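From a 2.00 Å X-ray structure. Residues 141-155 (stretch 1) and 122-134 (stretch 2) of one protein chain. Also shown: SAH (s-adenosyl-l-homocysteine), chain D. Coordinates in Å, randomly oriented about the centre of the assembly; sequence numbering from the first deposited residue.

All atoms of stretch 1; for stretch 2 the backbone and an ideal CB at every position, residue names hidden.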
# COMPACT_ATOMS: atom_id res chain seq x y z
N HIS A 141 -5.17 3.96 5.87
CA HIS A 141 -6.60 4.27 5.85
C HIS A 141 -7.38 3.75 7.07
O HIS A 141 -8.55 4.06 7.23
CB HIS A 141 -7.25 3.65 4.61
CG HIS A 141 -6.74 4.21 3.32
ND1 HIS A 141 -7.26 5.36 2.75
CD2 HIS A 141 -5.76 3.79 2.49
CE1 HIS A 141 -6.62 5.61 1.62
NE2 HIS A 141 -5.71 4.67 1.44
N PHE A 142 -6.73 2.98 7.93
CA PHE A 142 -7.39 2.37 9.09
C PHE A 142 -7.79 3.32 10.23
O PHE A 142 -8.89 3.21 10.78
CB PHE A 142 -6.52 1.25 9.67
CG PHE A 142 -6.20 0.14 8.70
CD1 PHE A 142 -5.26 -0.83 9.03
CD2 PHE A 142 -6.82 0.07 7.45
CE1 PHE A 142 -4.93 -1.85 8.14
CE2 PHE A 142 -6.49 -0.95 6.56
CZ PHE A 142 -5.55 -1.91 6.90
N GLY A 143 -6.89 4.23 10.58
CA GLY A 143 -7.17 5.14 11.68
C GLY A 143 -6.60 4.51 12.94
O GLY A 143 -6.82 3.33 13.20
N HIS A 144 -5.88 5.31 13.72
CA HIS A 144 -5.24 4.86 14.95
C HIS A 144 -6.13 4.08 15.93
O HIS A 144 -5.68 3.10 16.52
CB HIS A 144 -4.61 6.07 15.64
CG HIS A 144 -3.90 5.75 16.91
ND1 HIS A 144 -4.57 5.48 18.09
CD2 HIS A 144 -2.58 5.67 17.21
CE1 HIS A 144 -3.70 5.25 19.05
NE2 HIS A 144 -2.48 5.35 18.54
N GLN A 145 -7.38 4.50 16.10
CA GLN A 145 -8.28 3.84 17.04
C GLN A 145 -8.55 2.36 16.75
O GLN A 145 -9.05 1.64 17.61
CB GLN A 145 -9.63 4.56 17.11
CG GLN A 145 -10.44 4.48 15.82
CD GLN A 145 -10.07 5.58 14.83
OE1 GLN A 145 -8.92 6.02 14.77
NE2 GLN A 145 -11.05 6.01 14.04
N ARG A 146 -8.24 1.91 15.53
CA ARG A 146 -8.48 0.52 15.17
C ARG A 146 -7.21 -0.33 15.10
O ARG A 146 -7.28 -1.53 14.82
CB ARG A 146 -9.20 0.46 13.82
CG ARG A 146 -10.37 1.44 13.69
CD ARG A 146 -11.55 0.77 13.03
NE ARG A 146 -11.27 0.34 11.67
CZ ARG A 146 -12.04 -0.51 10.99
NH1 ARG A 146 -13.12 -1.03 11.55
NH2 ARG A 146 -11.72 -0.83 9.74
N TYR A 147 -6.06 0.28 15.37
CA TYR A 147 -4.80 -0.46 15.30
C TYR A 147 -4.77 -1.74 16.12
O TYR A 147 -4.42 -2.80 15.59
CB TYR A 147 -3.62 0.44 15.71
CG TYR A 147 -3.26 1.52 14.69
CD1 TYR A 147 -2.27 2.46 14.98
CD2 TYR A 147 -3.89 1.57 13.45
CE1 TYR A 147 -1.92 3.44 14.04
CE2 TYR A 147 -3.54 2.54 12.51
CZ TYR A 147 -2.56 3.48 12.81
OH TYR A 147 -2.21 4.44 11.88
N HIS A 148 -5.13 -1.68 17.40
CA HIS A 148 -5.09 -2.89 18.21
C HIS A 148 -5.92 -4.01 17.61
O HIS A 148 -5.51 -5.17 17.61
CB HIS A 148 -5.59 -2.66 19.63
CG HIS A 148 -5.76 -3.93 20.40
ND1 HIS A 148 -4.69 -4.61 20.96
CD2 HIS A 148 -6.85 -4.70 20.63
CE1 HIS A 148 -5.13 -5.73 21.50
NE2 HIS A 148 -6.43 -5.81 21.31
N HIS A 149 -7.10 -3.65 17.11
CA HIS A 149 -8.01 -4.63 16.52
C HIS A 149 -7.38 -5.30 15.30
O HIS A 149 -7.41 -6.52 15.16
CB HIS A 149 -9.32 -3.92 16.15
CG HIS A 149 -10.42 -4.86 15.76
ND1 HIS A 149 -10.53 -6.13 16.27
CD2 HIS A 149 -11.47 -4.70 14.92
CE1 HIS A 149 -11.60 -6.72 15.76
NE2 HIS A 149 -12.18 -5.88 14.93
N PHE A 150 -6.79 -4.49 14.43
CA PHE A 150 -6.14 -5.00 13.23
C PHE A 150 -5.06 -6.03 13.57
O PHE A 150 -5.03 -7.12 13.02
CB PHE A 150 -5.51 -3.84 12.46
CG PHE A 150 -4.64 -4.27 11.31
CD1 PHE A 150 -5.21 -4.80 10.16
CD2 PHE A 150 -3.26 -4.13 11.38
CE1 PHE A 150 -4.42 -5.18 9.08
CE2 PHE A 150 -2.44 -4.51 10.30
CZ PHE A 150 -3.03 -5.04 9.15
N PHE A 151 -4.18 -5.68 14.49
CA PHE A 151 -3.13 -6.60 14.86
C PHE A 151 -3.66 -7.85 15.57
O PHE A 151 -3.10 -8.93 15.41
CB PHE A 151 -2.05 -5.88 15.67
CG PHE A 151 -1.19 -4.98 14.81
CD1 PHE A 151 -1.21 -3.59 14.98
CD2 PHE A 151 -0.40 -5.52 13.80
CE1 PHE A 151 -0.45 -2.77 14.16
CE2 PHE A 151 0.37 -4.70 12.98
CZ PHE A 151 0.35 -3.33 13.16
N GLU A 152 -4.74 -7.70 16.34
CA GLU A 152 -5.33 -8.86 17.01
C GLU A 152 -5.92 -9.82 15.97
O GLU A 152 -5.76 -11.03 16.07
CB GLU A 152 -6.43 -8.42 17.99
CG GLU A 152 -7.50 -9.47 18.21
CD GLU A 152 -8.69 -8.97 19.02
OE1 GLU A 152 -9.22 -7.87 18.72
OE2 GLU A 152 -9.10 -9.68 19.97
N VAL A 153 -6.62 -9.26 14.98
CA VAL A 153 -7.24 -10.08 13.94
C VAL A 153 -6.21 -10.76 13.04
O VAL A 153 -6.34 -11.95 12.74
CB VAL A 153 -8.18 -9.23 13.04
CG1 VAL A 153 -8.75 -10.09 11.93
CG2 VAL A 153 -9.29 -8.64 13.88
N THR A 154 -5.19 -10.03 12.60
CA THR A 154 -4.16 -10.61 11.74
C THR A 154 -3.32 -11.65 12.48
O THR A 154 -2.90 -12.65 11.90
CB THR A 154 -3.23 -9.52 11.14
OG1 THR A 154 -2.78 -8.64 12.18
CG2 THR A 154 -3.97 -8.73 10.07
N HIS A 155 -3.07 -11.42 13.76
CA HIS A 155 -2.29 -12.35 14.57
C HIS A 155 -3.05 -13.66 14.83
O HIS A 155 -2.45 -14.74 14.84
CB HIS A 155 -1.93 -11.70 15.91
CG HIS A 155 -1.08 -12.56 16.79
ND1 HIS A 155 0.29 -12.61 16.68
CD2 HIS A 155 -1.41 -13.44 17.77
CE1 HIS A 155 0.77 -13.48 17.55
NE2 HIS A 155 -0.24 -14.00 18.22
N UNK A 122 -14.13 -5.27 4.92
CA UNK A 122 -12.93 -4.87 5.65
C UNK A 122 -12.28 -6.02 6.39
O UNK A 122 -12.88 -7.08 6.55
CB UNK A 122 -13.27 -3.76 6.64
N UNK A 123 -11.04 -5.83 6.84
CA UNK A 123 -10.33 -6.87 7.57
C UNK A 123 -11.05 -7.21 8.87
O UNK A 123 -10.82 -8.27 9.47
CB UNK A 123 -8.89 -6.43 7.86
N UNK A 124 -11.92 -6.30 9.32
CA UNK A 124 -12.68 -6.53 10.55
C UNK A 124 -13.61 -7.74 10.45
O UNK A 124 -13.88 -8.39 11.46
CB UNK A 124 -13.50 -5.28 10.89
N UNK A 125 -14.08 -8.04 9.25
CA UNK A 125 -14.99 -9.17 9.08
C UNK A 125 -14.35 -10.49 8.65
O UNK A 125 -15.03 -11.51 8.59
CB UNK A 125 -16.05 -8.79 8.05
N UNK A 126 -13.06 -10.47 8.37
CA UNK A 126 -12.36 -11.68 7.94
C UNK A 126 -11.86 -12.50 9.14
O UNK A 126 -11.17 -11.98 10.00
CB UNK A 126 -11.19 -11.31 7.03
N UNK A 127 -12.19 -13.78 9.16
CA UNK A 127 -11.78 -14.63 10.27
C UNK A 127 -11.52 -16.07 9.83
O UNK A 127 -12.01 -17.02 10.44
CB UNK A 127 -12.85 -14.61 11.37
N UNK A 128 -10.75 -16.22 8.76
CA UNK A 128 -10.41 -17.54 8.24
C UNK A 128 -8.92 -17.78 8.38
O UNK A 128 -8.12 -16.86 8.25
CB UNK A 128 -10.84 -17.68 6.78
N UNK A 129 -8.53 -19.03 8.67
CA UNK A 129 -7.11 -19.37 8.82
C UNK A 129 -6.36 -19.28 7.49
O UNK A 129 -6.75 -19.92 6.52
CB UNK A 129 -6.96 -20.78 9.40
N UNK A 130 -5.30 -18.48 7.44
CA UNK A 130 -4.48 -18.37 6.23
C UNK A 130 -3.03 -18.58 6.66
O UNK A 130 -2.71 -18.48 7.85
CB UNK A 130 -4.67 -17.02 5.53
N UNK A 131 -2.15 -18.87 5.71
CA UNK A 131 -0.75 -19.13 6.03
C UNK A 131 0.11 -17.88 6.18
O UNK A 131 1.00 -17.84 7.04
CB UNK A 131 -0.14 -20.02 4.94
N UNK A 132 -0.16 -16.88 5.35
CA UNK A 132 0.62 -15.65 5.34
C UNK A 132 -0.28 -14.48 5.00
O UNK A 132 -1.39 -14.68 4.49
CB UNK A 132 1.78 -15.74 4.35
N UNK A 133 0.20 -13.27 5.26
CA UNK A 133 -0.56 -12.06 4.99
C UNK A 133 0.33 -10.98 4.42
O UNK A 133 1.50 -10.86 4.79
CB UNK A 133 -1.25 -11.56 6.26
N UNK A 134 -0.22 -10.19 3.51
CA UNK A 134 0.49 -9.08 2.91
C UNK A 134 -0.48 -7.90 2.87
O UNK A 134 -1.65 -8.06 2.50
CB UNK A 134 1.02 -9.43 1.52
N SAH D . -2.45 -2.86 -2.03
CA SAH D . -2.83 -2.30 -3.32
CB SAH D . -3.85 -1.15 -3.14
CG SAH D . -3.43 0.00 -2.23
SD SAH D . -4.67 1.30 -2.07
C SAH D . -1.60 -1.76 -4.07
O SAH D . -0.50 -1.89 -3.54
OXT SAH D . -1.77 -1.21 -5.17
C5' SAH D . -5.45 0.84 -0.49
C4' SAH D . -6.27 -0.46 -0.52
O4' SAH D . -6.63 -0.91 0.82
C3' SAH D . -7.59 -0.32 -1.26
O3' SAH D . -7.82 -1.56 -1.97
C2' SAH D . -8.60 -0.11 -0.16
O2' SAH D . -9.93 -0.38 -0.60
C1' SAH D . -8.08 -1.06 0.87
N9 SAH D . -8.57 -0.81 2.24
C8 SAH D . -8.62 0.33 2.98
N7 SAH D . -9.11 0.24 4.17
C5 SAH D . -9.43 -1.11 4.27
C6 SAH D . -10.01 -1.91 5.31
N6 SAH D . -10.37 -1.42 6.50
N1 SAH D . -10.20 -3.26 5.05
C2 SAH D . -9.83 -3.77 3.85
N3 SAH D . -9.29 -3.11 2.80
C4 SAH D . -9.11 -1.77 3.08

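Position 122 has extended backbone angles, and its CA lies 3.2 Å from SAH N1. An ideal CB would point toward stretch 1 and sit 4.5 Å from Arg146 NH2, so a small residue such as alanine could be accommodated there as well as glycine. The residue is Gly122, whose CA packs against the adenine.

At position 123 the CB points toward the helix, 4.6 Å from Phe150 CD1 and 5.5 Å from Val153 CG1. Phe142, His149, Phe150 and Val153 border a deep gap, which calls for a large, flat or branched apolar side chain; phenylalanine, leucine or methionine would fill part of it, and tryptophan most. The residue is Trp123. Its edge meets the faces of Phe142 and His149, with Trp123 CZ3 3.3 Å from His149 CD2, while the edge of Phe150 points to its own face and Phe150 CB sits over the six-membered ring. Val153 CG2 touches the rim at Trp123 CZ3, 4.1 Å away. The indole thus offers both edge and face to its neighbours, and its backbone N donates a hydrogen bond to SAH N1 (3.2 Å).

Position 124 directs its CB sideways, 4.3 Å from both His149 NE2 and Arg146 NH1, with the adenine amino group SAH N6 within reach of a longer chain. A positive guanidinium and an amino donor favour an acid; glutamine could serve the amino group but not balance the charge. The residue is Glu124, whose end turns nearer to stretch 1. It forms a salt bridge with Arg146, although the modelled contact is too short for its length to be trusted, and Glu124 OE2 accepts a hydrogen bond from SAH N6 (3.2 Å).

Position 125 points away from stretch 1, where a polar or charged chain would do well; it is Lys125, extended.

Position 126 points sideways with no atom of stretch 1 near its CB, so the view decides little. The residue is Phe126, and its carbonyl O meets Val153 CG1 at 3.6 Å.

Positions 127, 128, 129, 130, 131 and 132 find nothing of stretch 1 near their CB atoms, and many residues would fit; 129, with phi of -69°, also admits proline. They are Asp127, Glu128, Pro129, Val130, Asp131 and Arg132.

Position 133, in a strand, aims its CB toward Thr154, 5.5 Å from Thr154 CG2. A branched or long aliphatic chain would bridge that gap, and beta-branching suits a strand. Ile133 does so: its CD1 lies 3.9 Å from Thr154 CB.

Position 134 is out of reach; a beta-branched residue would suit the strand, and it is Val134.

Stretch 2 122-134: GWEKFDEPVDRIV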
# COMPACT_ATOMS: atom_id res chain seq x y z
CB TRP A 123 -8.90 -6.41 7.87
CG TRP A 123 -8.83 -5.06 8.51
CD1 TRP A 123 -8.57 -3.86 7.89
CD2 TRP A 123 -9.05 -4.75 9.89
NE1 TRP A 123 -8.61 -2.84 8.80
CE2 TRP A 123 -8.91 -3.35 10.03
CE3 TRP A 123 -9.35 -5.52 11.02
CZ2 TRP A 123 -9.06 -2.70 11.27
CZ3 TRP A 123 -9.50 -4.87 12.25
CH2 TRP A 123 -9.35 -3.48 12.36
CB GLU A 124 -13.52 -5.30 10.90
CG GLU A 124 -13.82 -4.38 9.74
CD GLU A 124 -12.60 -3.58 9.35
OE1 GLU A 124 -11.87 -3.14 10.27
OE2 GLU A 124 -12.36 -3.36 8.14
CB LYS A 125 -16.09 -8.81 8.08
CG LYS A 125 -16.94 -7.62 8.50
CD LYS A 125 -18.17 -7.51 7.60
CE LYS A 125 -19.07 -6.38 8.04
NZ LYS A 125 -20.35 -6.39 7.27
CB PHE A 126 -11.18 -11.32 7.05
CG PHE A 126 -10.50 -12.51 6.45
CD1 PHE A 126 -10.95 -13.05 5.26
CD2 PHE A 126 -9.42 -13.09 7.09
CE1 PHE A 126 -10.34 -14.17 4.71
CE2 PHE A 126 -8.80 -14.21 6.56
CZ PHE A 126 -9.26 -14.75 5.36
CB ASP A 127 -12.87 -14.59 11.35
CG ASP A 127 -12.39 -15.09 12.70
OD1 ASP A 127 -13.14 -14.90 13.69
OD2 ASP A 127 -11.29 -15.68 12.77
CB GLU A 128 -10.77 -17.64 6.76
CG GLU A 128 -12.23 -17.48 6.45
CD GLU A 128 -12.47 -17.35 4.97
OE1 GLU A 128 -11.75 -18.03 4.20
OE2 GLU A 128 -13.36 -16.57 4.57
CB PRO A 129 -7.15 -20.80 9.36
CG PRO A 129 -8.47 -20.87 10.07
CD PRO A 129 -9.38 -20.14 9.13
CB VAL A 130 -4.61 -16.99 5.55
CG1 VAL A 130 -6.06 -16.77 5.12
CG2 VAL A 130 -4.13 -15.88 6.47
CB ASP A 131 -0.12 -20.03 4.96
CG ASP A 131 -0.72 -21.41 4.94
OD1 ASP A 131 -0.67 -22.10 5.98
OD2 ASP A 131 -1.23 -21.82 3.87
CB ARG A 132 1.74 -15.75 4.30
CG ARG A 132 2.68 -16.95 4.46
CD ARG A 132 3.54 -16.81 5.70
NE ARG A 132 4.64 -17.77 5.74
CZ ARG A 132 4.56 -19.01 6.23
NH1 ARG A 132 3.43 -19.46 6.75
NH2 ARG A 132 5.62 -19.80 6.21
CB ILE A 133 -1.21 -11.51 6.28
CG1 ILE A 133 -2.24 -12.50 6.81
CG2 ILE A 133 -1.88 -10.16 6.01
CD1 ILE A 133 -2.77 -12.10 8.20
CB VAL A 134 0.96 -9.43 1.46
CG1 VAL A 134 -0.25 -9.70 0.55
CG2 VAL A 134 1.79 -8.28 0.89
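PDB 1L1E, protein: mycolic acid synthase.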